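Side-chain contacts in putative glucoamylase (Bacteroides caccae ATCC 43185, PDB 4QT9), which probably hydrolyses glucosidic bonds in alpha-glucans, being a putative glucoamylase with an alpha/alpha toroid fold: residues A[146-151]-A[164-169]; A[357-362]-A[373-378]; A[31-36]-A[84-89]; A[50-53]-A[57-60]. One frame throughout, in Å; residues are numbered along the deposited sequence.

Interaction 1: A[146-151]-A[164-169]; sequences LAVHQY and QRIDRL
His149 ND1 donates to Gln150 OE1 over 2.9 Å, a bent bond (139° at the hydrogen) that lands on an in-plane lone pair of the amide carbonyl while the oxygen stays close to the imidazole plane. With CG anti to the backbone N (chi1 179°) the ring is carried toward helix 157-172, and the bond to Gln150 probably limits its rotation. There His149 NE2 lies 4.0 Å from Asp167 CB, an oblique approach at van der Waals range. The carboxylate is not bonded to the imidazole; its OD2 pairs instead with Arg171. At the root of the side chain, His149 CB meets Ile166 CG2 at 3.8 Å. The other arm of the isoleucine runs at about a right angle to Val148, and its CD1 touches Val148 CG1 at 3.7 Å, so Ile166 straddles two consecutive residues of the facing helix. No hydrogen bond joins the segments. Their axes, 9.3 Å apart at closest and 150° between directions, describe a near-antiparallel helical pair held by apolar packing. Helix 67-83 receives Val148 on Ile74 and Leu78, helix 88-104 receives Ile166 on Val99, and the imidazole meets the ring of His417.

Interaction 2: A[357-362]-A[373-378]; sequences QVMRHL and FGFYDA
Phe375 is the one residue of 373-378 that touches Met359 and Leu362 of the helix, and the backbone around it shows how it is presented. Phe373 precedes it and packs its ring against Tyr51. Gly374 follows at phi 96°, psi -160°, where a CB would press on the carbonyl O of Phe373, so the backbone itself accounts for the glycine. Next comes Phe375, whose side chain leaves the strand toward the helix. Phe375 CE1 comes to 3.4 Å from Leu362 CB, an oblique approach, and to 3.6 Å from Leu362 C, while Leu362 O sits at the ring edge, in its plane. Phe375 CZ lies 3.9 Å from Met359 O. On the neighbouring ring carbon, Phe375 CE2 is 4.3 Å from CG of Met359, a selenomethionine. With no polar bond across, an alanine at Phe375 would probably leave a gap between helix and strand, Leu362 CB losing its aromatic partner. Beyond the ring, Tyr376 is tied by its backbone to Val369, and Asp377 OD2 accepts from Tyr320 N. The geometry is that of a short antiparallel hairpin, strands 370-371 and 374-375, packed by one aromatic side chain on helix 352-364 of the alpha/alpha toroid.

Interaction 3: A[31-36]-A[84-89]; sequences RTFLYF and GYVTRE
Phe33 offers one ring face to the edge of Tyr85, whose CD2 stands 3.5 Å above the phenylalanine plane, displaced toward the rim. The pair is T-shaped: centroids of the Phe33 and Tyr85 rings are 5.2 Å apart and the planes meet at 66°. The closest carbons, Phe33 CG and Tyr85 CD2, are separated by 3.6 Å. A nearly eclipsed second torsion of the tyrosine (chi2 -7°) accounts for this, since it turns CD1 back over its own CA and projects CD2 outward at the phenylalanine. The same face also takes a CH-pi contact, with Tyr85 CB 4.1 Å from the Phe33 centroid and 26° off the ring normal. At the far end of the ring Val86 CG1 meets Phe33 CZ at 3.7 Å, lying at the edge near the ring plane. Tyr85 and Val86 belong to the connection between helix 67-83 and helix 88-104, consistent with the helix-to-helix links of an alpha/alpha toroid. Gly84 ends the first helix in a Schellman motif. Thr87 is the N-cap of the second, and the bond from Thr87 N to Glu90 OE1 is consistent with a capping box. An alanine replacing Phe33 would probably strip the Tyr85 edge and Val86 CG1 of the surface they share, opening a gap between helix 21-37 and this connection. Trp37, one turn further along that helix, meets the Phe33 ring nearly parallel, and Val86 touches both Trp37 and Ile81.

Interaction 4: A[50-53]-A[57-60]; sequences RYHV and YPQN
Tyr57, first residue of a type I beta turn that ends at Asn60, folds back on strand 50-52 and places its hydroxyl on the backbone. His52 N donates to Tyr57 OH over 2.9 Å at 176°, an almost straight bond. The rings of His52 and Tyr57 form an offset stack, centroids 4.7 Å apart and planes 9° from parallel. His52 CB extends the overlap with a CH-pi contact, 4.2 Å from the Tyr57 centroid and over the face. At the tyrosine edge, near its plane, Arg50 CG lies 3.7 Å from Tyr57 CE2; the arginine runs past the ring in the opposite direction, and having its CG between backbone N and carbonyl carbon (chi1 72°) helps to lay the aliphatic part of the chain along that edge. Its guanidinium then nears Gln59, but the 3.3 Å between Arg50 NH2 and Gln59 NE2 separates two donors and is no hydrogen bond. The guanidinium finds its charge partner in Asp61, through NE. Pro58 CD closes on the edge of the imidazole at His52 CE1.

Further out, the His52 ring is fixed at two corners: ND1 is bonded to Val56 O and NE2 to Tyr320 OH, the hydroxyl that Arg50 NH1 also reaches. Antiparallel pairing with strand 389-391 supports the strand itself, the backbone of Tyr51 hydrogen-bonded to that of Tyr390. The tyrosine hydroxyl has a second polar neighbour, a water that donates to Arg50 O at 2.7 Å and stands 3.2 Å from Tyr57 OH.

Interactions 2, 3 and 4 adjoin one another, their centres about 19 to 23 Å apart, whereas interaction 1 lies apart from them. Phe373 of interaction 2 packs on Tyr35 of interaction 3 and on Tyr51 of interaction 4, and Tyr35 in turn meets Tyr51, joining helix 21-37, the 370-375 hairpin and the small 50-52/389-391 sheet. Interaction 1 is centred about 32 Å from interaction 2, across the chain's centre, but comes within about 7 Å (nearest atoms) of interaction 3; helices 67-83 and 88-104 bridge that interval. Along the chain, interaction 4 falls between the two segments of interaction 3, followed by interactions 1 and 2, and residues 31-53 pack against 373-376, bringing early and late parts together.

Interaction 1: A[146-151]-A[164-169]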
loop_
_atom_site.group_PDB
_atom_site.type_symbol
_atom_site.label_atom_id
_atom_site.label_comp_id
_atom_site.label_asym_id
_atom_site.label_seq_id
_atom_site.Cartn_x
_atom_site.Cartn_y
_atom_site.Cartn_z
ATOM N N LEU A 146 3.847 -8.762 -9.433
ATOM C CA LEU A 146 3.285 -8.897 -10.783
ATOM C C LEU A 146 3.734 -7.734 -11.682
ATOM O O LEU A 146 3.909 -7.934 -12.878
ATOM C CB LEU A 146 1.758 -9.034 -10.754
ATOM C CG LEU A 146 1.240 -10.377 -10.170
ATOM C CD1 LEU A 146 -0.265 -10.471 -10.245
ATOM C CD2 LEU A 146 1.841 -11.608 -10.896
ATOM N N ALA A 147 3.942 -6.544 -11.097
ATOM C CA ALA A 147 4.480 -5.379 -11.799
ATOM C C ALA A 147 5.945 -5.653 -12.272
ATOM O O ALA A 147 6.272 -5.384 -13.428
ATOM C CB ALA A 147 4.433 -4.152 -10.890
ATOM N N VAL A 148 6.802 -6.217 -11.397
ATOM C CA VAL A 148 8.204 -6.568 -11.744
ATOM C C VAL A 148 8.185 -7.668 -12.811
ATOM O O VAL A 148 8.978 -7.646 -13.760
ATOM C CB VAL A 148 9.055 -6.990 -10.505
ATOM C CG1 VAL A 148 10.450 -7.500 -10.910
ATOM C CG2 VAL A 148 9.174 -5.847 -9.508
ATOM N N HIS A 149 7.274 -8.630 -12.648
ATOM C CA HIS A 149 7.090 -9.717 -13.612
ATOM C C HIS A 149 6.884 -9.144 -15.028
ATOM O O HIS A 149 7.564 -9.562 -15.970
ATOM C CB HIS A 149 5.890 -10.596 -13.223
ATOM C CG HIS A 149 5.688 -11.688 -14.223
ATOM N ND1 HIS A 149 4.901 -11.499 -15.341
ATOM C CD2 HIS A 149 6.313 -12.880 -14.321
ATOM C CE1 HIS A 149 5.042 -12.592 -16.069
ATOM N NE2 HIS A 149 5.870 -13.462 -15.487
ATOM N N GLN A 150 5.970 -8.170 -15.153
ATOM C CA GLN A 150 5.647 -7.535 -16.436
ATOM C C GLN A 150 6.789 -6.656 -16.940
ATOM O O GLN A 150 7.000 -6.585 -18.150
ATOM C CB GLN A 150 4.332 -6.754 -16.352
ATOM C CG GLN A 150 3.113 -7.699 -16.247
ATOM C CD GLN A 150 3.024 -8.691 -17.368
ATOM O OE1 GLN A 150 3.307 -9.879 -17.200
ATOM N NE2 GLN A 150 2.669 -8.216 -18.539
ATOM N N TYR A 151 7.563 -6.053 -16.032
ATOM C CA TYR A 151 8.705 -5.242 -16.416
ATOM C C TYR A 151 9.818 -6.103 -17.036
ATOM O O TYR A 151 10.440 -5.684 -18.008
ATOM C CB TYR A 151 9.243 -4.500 -15.183
ATOM C CG TYR A 151 10.237 -3.405 -15.491
ATOM C CD1 TYR A 151 9.818 -2.179 -16.006
ATOM C CD2 TYR A 151 11.588 -3.561 -15.193
ATOM C CE1 TYR A 151 10.722 -1.143 -16.237
ATOM C CE2 TYR A 151 12.505 -2.527 -15.417
ATOM C CZ TYR A 151 12.065 -1.317 -15.935
ATOM O OH TYR A 151 12.952 -0.289 -16.187
ATOM N N GLN A 164 10.191 -15.666 -14.504
ATOM C CA GLN A 164 9.731 -17.051 -14.375
ATOM C C GLN A 164 9.690 -17.470 -12.885
ATOM O O GLN A 164 8.755 -18.141 -12.468
ATOM C CB GLN A 164 10.652 -17.961 -15.207
ATOM C CG GLN A 164 10.219 -19.394 -15.317
ATOM C CD GLN A 164 11.094 -20.188 -16.262
ATOM O OE1 GLN A 164 11.777 -21.130 -15.854
ATOM N NE2 GLN A 164 11.073 -19.841 -17.549
ATOM N N ARG A 165 10.695 -17.038 -12.083
ATOM C CA ARG A 165 10.767 -17.337 -10.653
ATOM C C ARG A 165 9.638 -16.604 -9.903
ATOM O O ARG A 165 9.040 -17.159 -8.974
ATOM C CB ARG A 165 12.164 -16.963 -10.109
ATOM C CG ARG A 165 13.198 -18.014 -10.500
ATOM C CD ARG A 165 14.574 -17.542 -10.193
ATOM N NE ARG A 165 14.842 -17.488 -8.756
ATOM C CZ ARG A 165 15.865 -16.834 -8.218
ATOM N NH1 ARG A 165 16.718 -16.174 -8.986
ATOM N NH2 ARG A 165 16.057 -16.856 -6.908
ATOM N N ILE A 166 9.304 -15.384 -10.346
ATOM C CA ILE A 166 8.229 -14.598 -9.755
ATOM C C ILE A 166 6.865 -15.278 -10.050
ATOM O O ILE A 166 6.011 -15.386 -9.143
ATOM C CB ILE A 166 8.271 -13.130 -10.258
ATOM C CG1 ILE A 166 9.412 -12.358 -9.568
ATOM C CG2 ILE A 166 6.918 -12.427 -10.001
ATOM C CD1 ILE A 166 9.938 -11.137 -10.307
ATOM N N ASP A 167 6.661 -15.715 -11.307
ATOM C CA ASP A 167 5.411 -16.389 -11.693
ATOM C C ASP A 167 5.199 -17.655 -10.864
ATOM O O ASP A 167 4.074 -17.926 -10.496
ATOM C CB ASP A 167 5.361 -16.710 -13.193
ATOM C CG ASP A 167 3.949 -17.096 -13.675
ATOM O OD1 ASP A 167 3.036 -16.261 -13.582
ATOM O OD2 ASP A 167 3.775 -18.222 -14.146
ATOM N N ARG A 168 6.273 -18.388 -10.527
ATOM C CA ARG A 168 6.168 -19.573 -9.673
ATOM C C ARG A 168 5.659 -19.190 -8.261
ATOM O O ARG A 168 4.791 -19.892 -7.744
ATOM C CB ARG A 168 7.501 -20.334 -9.578
ATOM C CG ARG A 168 7.315 -21.744 -9.015
ATOM C CD ARG A 168 8.603 -22.349 -8.484
ATOM N NE ARG A 168 8.380 -23.137 -7.269
ATOM C CZ ARG A 168 8.760 -24.402 -7.106
ATOM N NH1 ARG A 168 9.397 -25.043 -8.080
ATOM N NH2 ARG A 168 8.512 -25.035 -5.966
ATOM N N LEU A 169 6.174 -18.071 -7.656
ATOM C CA LEU A 169 5.736 -17.627 -6.341
ATOM C C LEU A 169 4.281 -17.224 -6.374
ATOM O O LEU A 169 3.581 -17.510 -5.414
ATOM C CB LEU A 169 6.581 -16.436 -5.809
ATOM C CG LEU A 169 8.090 -16.717 -5.536
ATOM C CD1 LEU A 169 8.866 -15.411 -5.370
ATOM C CD2 LEU A 169 8.291 -17.621 -4.327
#

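Interaction 2: A[357-362]-A[373-378]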
loop_
_atom_site.group_PDB
_atom_site.type_symbol
_atom_site.label_atom_id
_atom_site.label_comp_id
_atom_site.label_asym_id
_atom_site.label_seq_id
_atom_site.Cartn_x
_atom_site.Cartn_y
_atom_site.Cartn_z
ATOM N N GLN A 357 0.479 21.174 -3.448
ATOM C CA GLN A 357 0.413 22.295 -2.513
ATOM C C GLN A 357 0.996 21.876 -1.172
ATOM O O GLN A 357 1.804 22.593 -0.586
ATOM C CB GLN A 357 -1.049 22.731 -2.335
ATOM C CG GLN A 357 -1.237 24.215 -2.322
ATOM C CD GLN A 357 -2.668 24.589 -2.043
ATOM O OE1 GLN A 357 -3.611 24.032 -2.628
ATOM N NE2 GLN A 357 -2.851 25.559 -1.144
ATOM N N VAL A 358 0.603 20.685 -0.706
ATOM C CA VAL A 358 1.083 20.151 0.562
ATOM C C VAL A 358 2.544 19.736 0.402
ATOM O O VAL A 358 3.356 20.036 1.292
ATOM C CB VAL A 358 0.169 18.994 1.035
ATOM C CG1 VAL A 358 0.725 18.301 2.277
ATOM C CG2 VAL A 358 -1.229 19.529 1.310
HETATM N N MSE A 359 2.899 19.122 -0.753
HETATM C CA MSE A 359 4.276 18.692 -1.016
HETATM C C MSE A 359 5.244 19.882 -0.969
HETATM O O MSE A 359 6.292 19.784 -0.342
HETATM C CB MSE A 359 4.391 17.978 -2.360
HETATM C CG MSE A 359 5.725 17.247 -2.521
HETATM SE SE MSE A 359 5.957 16.543 -4.326
HETATM C CE MSE A 359 4.394 15.495 -4.493
ATOM N N ARG A 360 4.878 20.989 -1.630
ATOM C CA ARG A 360 5.645 22.243 -1.689
ATOM C C ARG A 360 5.808 22.848 -0.271
ATOM O O ARG A 360 6.933 23.253 0.101
ATOM C CB ARG A 360 4.931 23.220 -2.660
ATOM C CG ARG A 360 5.318 24.702 -2.611
ATOM C CD ARG A 360 6.448 25.062 -3.550
ATOM N NE ARG A 360 6.189 24.660 -4.934
ATOM C CZ ARG A 360 7.137 24.288 -5.787
ATOM N NH1 ARG A 360 8.410 24.265 -5.407
ATOM N NH2 ARG A 360 6.821 23.935 -7.024
ATOM N N HIS A 361 4.697 22.861 0.520
ATOM C CA HIS A 361 4.662 23.389 1.897
ATOM C C HIS A 361 5.504 22.523 2.845
ATOM O O HIS A 361 6.285 23.077 3.619
ATOM C CB HIS A 361 3.212 23.481 2.402
ATOM C CG HIS A 361 3.068 23.982 3.806
ATOM N ND1 HIS A 361 3.131 25.329 4.101
ATOM C CD2 HIS A 361 2.835 23.293 4.948
ATOM C CE1 HIS A 361 2.967 25.417 5.412
ATOM N NE2 HIS A 361 2.780 24.218 5.962
ATOM N N LEU A 362 5.348 21.164 2.782
ATOM C CA LEU A 362 6.102 20.246 3.638
ATOM C C LEU A 362 7.602 20.346 3.343
ATOM O O LEU A 362 8.396 20.464 4.281
ATOM C CB LEU A 362 5.609 18.796 3.510
ATOM C CG LEU A 362 4.181 18.509 3.956
ATOM C CD1 LEU A 362 3.815 17.067 3.681
ATOM C CD2 LEU A 362 3.961 18.898 5.400
ATOM N N PHE A 373 15.618 9.932 3.787
ATOM C CA PHE A 373 14.813 9.000 2.982
ATOM C C PHE A 373 13.412 9.570 2.630
ATOM O O PHE A 373 12.461 8.811 2.438
ATOM C CB PHE A 373 14.671 7.640 3.700
ATOM C CG PHE A 373 15.953 6.868 3.925
ATOM C CD1 PHE A 373 17.100 7.155 3.187
ATOM C CD2 PHE A 373 16.004 5.828 4.844
ATOM C CE1 PHE A 373 18.274 6.439 3.384
ATOM C CE2 PHE A 373 17.181 5.111 5.040
ATOM C CZ PHE A 373 18.308 5.422 4.307
ATOM N N GLY A 374 13.336 10.893 2.506
ATOM C CA GLY A 374 12.120 11.629 2.185
ATOM C C GLY A 374 11.420 12.165 3.421
ATOM O O GLY A 374 12.029 12.314 4.489
ATOM N N PHE A 375 10.134 12.475 3.278
ATOM C CA PHE A 375 9.338 12.985 4.381
ATOM C C PHE A 375 9.217 11.970 5.488
ATOM O O PHE A 375 8.976 10.790 5.225
ATOM C CB PHE A 375 7.930 13.392 3.905
ATOM C CG PHE A 375 7.961 14.564 2.956
ATOM C CD1 PHE A 375 8.219 15.850 3.423
ATOM C CD2 PHE A 375 7.810 14.371 1.585
ATOM C CE1 PHE A 375 8.323 16.923 2.536
ATOM C CE2 PHE A 375 7.852 15.456 0.707
ATOM C CZ PHE A 375 8.091 16.727 1.191
ATOM N N TYR A 376 9.376 12.438 6.727
ATOM C CA TYR A 376 9.208 11.610 7.913
ATOM C C TYR A 376 7.739 11.194 8.029
ATOM O O TYR A 376 6.871 11.752 7.339
ATOM C CB TYR A 376 9.708 12.342 9.157
ATOM C CG TYR A 376 11.206 12.537 9.157
ATOM C CD1 TYR A 376 12.075 11.444 9.090
ATOM C CD2 TYR A 376 11.764 13.800 9.346
ATOM C CE1 TYR A 376 13.455 11.611 9.139
ATOM C CE2 TYR A 376 13.151 13.980 9.388
ATOM C CZ TYR A 376 13.987 12.883 9.295
ATOM O OH TYR A 376 15.341 13.051 9.351
ATOM N N ASP A 377 7.475 10.156 8.828
ATOM C CA ASP A 377 6.153 9.504 8.914
ATOM C C ASP A 377 4.964 10.420 9.304
ATOM O O ASP A 377 3.892 10.372 8.683
ATOM C CB ASP A 377 6.205 8.370 9.926
ATOM C CG ASP A 377 5.075 7.428 9.702
ATOM O OD1 ASP A 377 4.895 7.002 8.548
ATOM O OD2 ASP A 377 4.327 7.155 10.671
ATOM N N ALA A 378 5.126 11.146 10.395
ATOM C CA ALA A 378 4.063 11.975 10.906
ATOM C C ALA A 378 4.662 13.084 11.718
ATOM O O ALA A 378 5.846 13.011 12.023
ATOM C CB ALA A 378 3.124 11.138 11.752
#

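Interaction 3: A[31-36]-A[84-89]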
loop_
_atom_site.group_PDB
_atom_site.type_symbol
_atom_site.label_atom_id
_atom_site.label_comp_id
_atom_site.label_asym_id
_atom_site.label_seq_id
_atom_site.Cartn_x
_atom_site.Cartn_y
_atom_site.Cartn_z
ATOM N N ARG A 31 14.716 10.687 -2.950
ATOM C CA ARG A 31 14.943 10.412 -1.529
ATOM C C ARG A 31 14.068 9.277 -0.995
ATOM O O ARG A 31 14.570 8.460 -0.231
ATOM C CB ARG A 31 14.764 11.673 -0.688
ATOM C CG ARG A 31 15.937 12.622 -0.853
ATOM C CD ARG A 31 16.101 13.432 0.386
ATOM N NE ARG A 31 16.927 14.603 0.135
ATOM C CZ ARG A 31 17.251 15.496 1.058
ATOM N NH1 ARG A 31 16.833 15.350 2.315
ATOM N NH2 ARG A 31 18.002 16.540 0.740
ATOM N N THR A 32 12.789 9.224 -1.378
ATOM C CA THR A 32 11.861 8.170 -0.924
ATOM C C THR A 32 12.345 6.812 -1.417
ATOM O O THR A 32 12.301 5.838 -0.666
ATOM C CB THR A 32 10.425 8.482 -1.370
ATOM O OG1 THR A 32 10.132 9.803 -0.939
ATOM C CG2 THR A 32 9.405 7.535 -0.754
ATOM N N PHE A 33 12.867 6.773 -2.651
ATOM C CA PHE A 33 13.479 5.590 -3.259
ATOM C C PHE A 33 14.628 5.080 -2.367
ATOM O O PHE A 33 14.755 3.876 -2.182
ATOM C CB PHE A 33 14.009 5.933 -4.674
ATOM C CG PHE A 33 14.986 4.928 -5.256
ATOM C CD1 PHE A 33 14.531 3.751 -5.846
ATOM C CD2 PHE A 33 16.358 5.172 -5.238
ATOM C CE1 PHE A 33 15.435 2.826 -6.387
ATOM C CE2 PHE A 33 17.258 4.249 -5.781
ATOM C CZ PHE A 33 16.793 3.077 -6.342
ATOM N N LEU A 34 15.434 6.012 -1.780
ATOM C CA LEU A 34 16.567 5.622 -0.929
ATOM C C LEU A 34 16.127 4.845 0.338
ATOM O O LEU A 34 16.937 4.033 0.809
ATOM C CB LEU A 34 17.455 6.804 -0.550
ATOM C CG LEU A 34 18.180 7.521 -1.685
ATOM C CD1 LEU A 34 19.105 8.563 -1.131
ATOM C CD2 LEU A 34 18.950 6.571 -2.565
ATOM N N TYR A 35 14.840 5.012 0.832
ATOM C CA TYR A 35 14.320 4.205 1.960
ATOM C C TYR A 35 14.440 2.732 1.585
ATOM O O TYR A 35 14.789 1.894 2.408
ATOM C CB TYR A 35 12.812 4.536 2.327
ATOM C CG TYR A 35 12.230 3.680 3.461
ATOM C CD1 TYR A 35 11.732 2.404 3.217
ATOM C CD2 TYR A 35 12.293 4.101 4.789
ATOM C CE1 TYR A 35 11.323 1.562 4.262
ATOM C CE2 TYR A 35 11.788 3.307 5.829
ATOM C CZ TYR A 35 11.321 2.033 5.567
ATOM O OH TYR A 35 10.883 1.218 6.596
ATOM N N PHE A 36 14.050 2.410 0.356
ATOM C CA PHE A 36 13.986 1.021 -0.096
ATOM C C PHE A 36 15.308 0.542 -0.686
ATOM O O PHE A 36 15.599 -0.650 -0.592
ATOM C CB PHE A 36 12.837 0.856 -1.082
ATOM C CG PHE A 36 11.516 1.181 -0.421
ATOM C CD1 PHE A 36 10.950 0.308 0.507
ATOM C CD2 PHE A 36 10.876 2.394 -0.669
ATOM C CE1 PHE A 36 9.749 0.633 1.154
ATOM C CE2 PHE A 36 9.675 2.714 -0.024
ATOM C CZ PHE A 36 9.127 1.832 0.885
ATOM N N GLY A 84 16.604 5.485 -13.878
ATOM C CA GLY A 84 18.063 5.454 -13.896
ATOM C C GLY A 84 18.718 5.914 -12.604
ATOM O O GLY A 84 19.855 6.401 -12.625
ATOM N N TYR A 85 18.017 5.742 -11.465
ATOM C CA TYR A 85 18.547 6.023 -10.128
ATOM C C TYR A 85 19.689 5.013 -9.835
ATOM O O TYR A 85 20.697 5.348 -9.231
ATOM C CB TYR A 85 17.429 5.911 -9.074
ATOM C CG TYR A 85 16.338 6.968 -9.102
ATOM C CD1 TYR A 85 16.425 8.074 -9.943
ATOM C CD2 TYR A 85 15.260 6.904 -8.227
ATOM C CE1 TYR A 85 15.425 9.049 -9.964
ATOM C CE2 TYR A 85 14.255 7.873 -8.235
ATOM C CZ TYR A 85 14.346 8.953 -9.097
ATOM O OH TYR A 85 13.388 9.950 -9.058
ATOM N N VAL A 86 19.506 3.775 -10.288
ATOM C CA VAL A 86 20.464 2.671 -10.212
ATOM C C VAL A 86 20.604 2.098 -11.620
ATOM O O VAL A 86 19.712 2.301 -12.449
ATOM C CB VAL A 86 20.063 1.595 -9.163
ATOM C CG1 VAL A 86 20.125 2.169 -7.756
ATOM C CG2 VAL A 86 18.680 1.020 -9.436
ATOM N N THR A 87 21.699 1.388 -11.904
ATOM C CA THR A 87 21.879 0.768 -13.227
ATOM C C THR A 87 20.946 -0.451 -13.398
ATOM O O THR A 87 20.418 -0.975 -12.411
ATOM C CB THR A 87 23.344 0.375 -13.440
ATOM O OG1 THR A 87 23.654 -0.697 -12.553
ATOM C CG2 THR A 87 24.311 1.554 -13.218
ATOM N N ARG A 88 20.729 -0.876 -14.644
ATOM C CA ARG A 88 19.929 -2.054 -14.998
ATOM C C ARG A 88 20.462 -3.301 -14.256
ATOM O O ARG A 88 19.671 -4.104 -13.759
ATOM C CB ARG A 88 20.004 -2.276 -16.538
ATOM C CG ARG A 88 19.249 -3.485 -17.075
ATOM C CD ARG A 88 19.430 -3.659 -18.571
ATOM N NE ARG A 88 18.476 -4.622 -19.136
ATOM C CZ ARG A 88 18.231 -4.775 -20.435
ATOM N NH1 ARG A 88 18.862 -4.025 -21.331
ATOM N NH2 ARG A 88 17.344 -5.669 -20.849
ATOM N N GLU A 89 21.814 -3.447 -14.198
ATOM C CA GLU A 89 22.541 -4.555 -13.557
ATOM C C GLU A 89 22.341 -4.534 -12.039
ATOM O O GLU A 89 22.072 -5.590 -11.458
ATOM C CB GLU A 89 24.054 -4.519 -13.900
ATOM C CG GLU A 89 24.376 -4.619 -15.386
ATOM C CD GLU A 89 24.005 -3.451 -16.291
ATOM O OE1 GLU A 89 24.092 -2.274 -15.856
ATOM O OE2 GLU A 89 23.626 -3.724 -17.454
#

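Interaction 4: A[50-53]-A[57-60]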
loop_
_atom_site.group_PDB
_atom_site.type_symbol
_atom_site.label_atom_id
_atom_site.label_comp_id
_atom_site.label_asym_id
_atom_site.label_seq_id
_atom_site.Cartn_x
_atom_site.Cartn_y
_atom_site.Cartn_z
ATOM N N ARG A 50 10.051 -0.482 9.857
ATOM C CA ARG A 50 10.402 0.875 10.239
ATOM C C ARG A 50 11.907 1.176 10.106
ATOM O O ARG A 50 12.747 0.263 10.144
ATOM C CB ARG A 50 9.963 1.130 11.701
ATOM C CG ARG A 50 10.793 0.430 12.794
ATOM C CD ARG A 50 10.028 0.339 14.097
ATOM N NE ARG A 50 9.155 -0.843 14.127
ATOM C CZ ARG A 50 7.826 -0.838 14.191
ATOM N NH1 ARG A 50 7.152 0.313 14.203
ATOM N NH2 ARG A 50 7.158 -1.979 14.248
ATOM N N TYR A 51 12.228 2.474 10.001
ATOM C CA TYR A 51 13.589 2.999 9.973
ATOM C C TYR A 51 13.639 4.218 10.885
ATOM O O TYR A 51 12.902 5.182 10.665
ATOM C CB TYR A 51 14.056 3.339 8.544
ATOM C CG TYR A 51 15.537 3.636 8.483
ATOM C CD1 TYR A 51 16.031 4.895 8.818
ATOM C CD2 TYR A 51 16.449 2.650 8.138
ATOM C CE1 TYR A 51 17.396 5.152 8.845
ATOM C CE2 TYR A 51 17.818 2.893 8.154
ATOM C CZ TYR A 51 18.290 4.151 8.495
ATOM O OH TYR A 51 19.646 4.400 8.468
ATOM N N HIS A 52 14.441 4.141 11.940
ATOM C CA HIS A 52 14.571 5.234 12.915
ATOM C C HIS A 52 15.945 5.870 12.781
ATOM O O HIS A 52 16.956 5.217 13.057
ATOM C CB HIS A 52 14.300 4.743 14.366
ATOM C CG HIS A 52 12.889 4.233 14.584
ATOM N ND1 HIS A 52 12.489 3.721 15.806
ATOM C CD2 HIS A 52 11.827 4.211 13.746
ATOM C CE1 HIS A 52 11.209 3.426 15.676
ATOM N NE2 HIS A 52 10.762 3.714 14.457
ATOM N N VAL A 53 15.990 7.146 12.330
ATOM C CA VAL A 53 17.248 7.894 12.141
ATOM C C VAL A 53 18.035 7.952 13.477
ATOM O O VAL A 53 19.253 7.889 13.458
ATOM C CB VAL A 53 16.974 9.319 11.570
ATOM C CG1 VAL A 53 18.254 10.155 11.487
ATOM C CG2 VAL A 53 16.282 9.252 10.207
ATOM N N TYR A 57 15.101 1.600 18.668
ATOM C CA TYR A 57 14.009 0.723 18.284
ATOM C C TYR A 57 13.348 0.126 19.543
ATOM O O TYR A 57 13.896 -0.803 20.144
ATOM C CB TYR A 57 14.523 -0.376 17.325
ATOM C CG TYR A 57 14.913 0.158 15.964
ATOM C CD1 TYR A 57 16.159 0.742 15.754
ATOM C CD2 TYR A 57 14.027 0.097 14.887
ATOM C CE1 TYR A 57 16.512 1.271 14.519
ATOM C CE2 TYR A 57 14.381 0.595 13.632
ATOM C CZ TYR A 57 15.624 1.198 13.454
ATOM O OH TYR A 57 15.992 1.706 12.219
ATOM N N PRO A 58 12.167 0.649 19.956
ATOM C CA PRO A 58 11.495 0.110 21.162
ATOM C C PRO A 58 11.237 -1.409 21.113
ATOM O O PRO A 58 11.348 -2.087 22.140
ATOM C CB PRO A 58 10.178 0.885 21.197
ATOM C CG PRO A 58 10.484 2.164 20.476
ATOM C CD PRO A 58 11.401 1.766 19.369
ATOM N N GLN A 59 10.926 -1.951 19.918
ATOM C CA GLN A 59 10.678 -3.380 19.763
ATOM C C GLN A 59 11.955 -4.138 19.338
ATOM O O GLN A 59 11.902 -5.357 19.137
ATOM C CB GLN A 59 9.541 -3.622 18.763
ATOM C CG GLN A 59 8.169 -3.138 19.243
ATOM C CD GLN A 59 7.056 -3.777 18.450
ATOM O OE1 GLN A 59 6.264 -4.575 18.967
ATOM N NE2 GLN A 59 6.990 -3.469 17.162
ATOM N N ASN A 60 13.108 -3.422 19.234
ATOM C CA ASN A 60 14.416 -3.965 18.836
ATOM C C ASN A 60 14.247 -4.802 17.546
ATOM O O ASN A 60 14.703 -5.952 17.445
ATOM C CB ASN A 60 15.012 -4.779 19.993
ATOM C CG ASN A 60 16.460 -5.178 19.833
ATOM O OD1 ASN A 60 17.188 -4.692 18.957
ATOM N ND2 ASN A 60 16.907 -6.091 20.678
HETATM O O HOH W 1 15.255 -0.752 10.359
#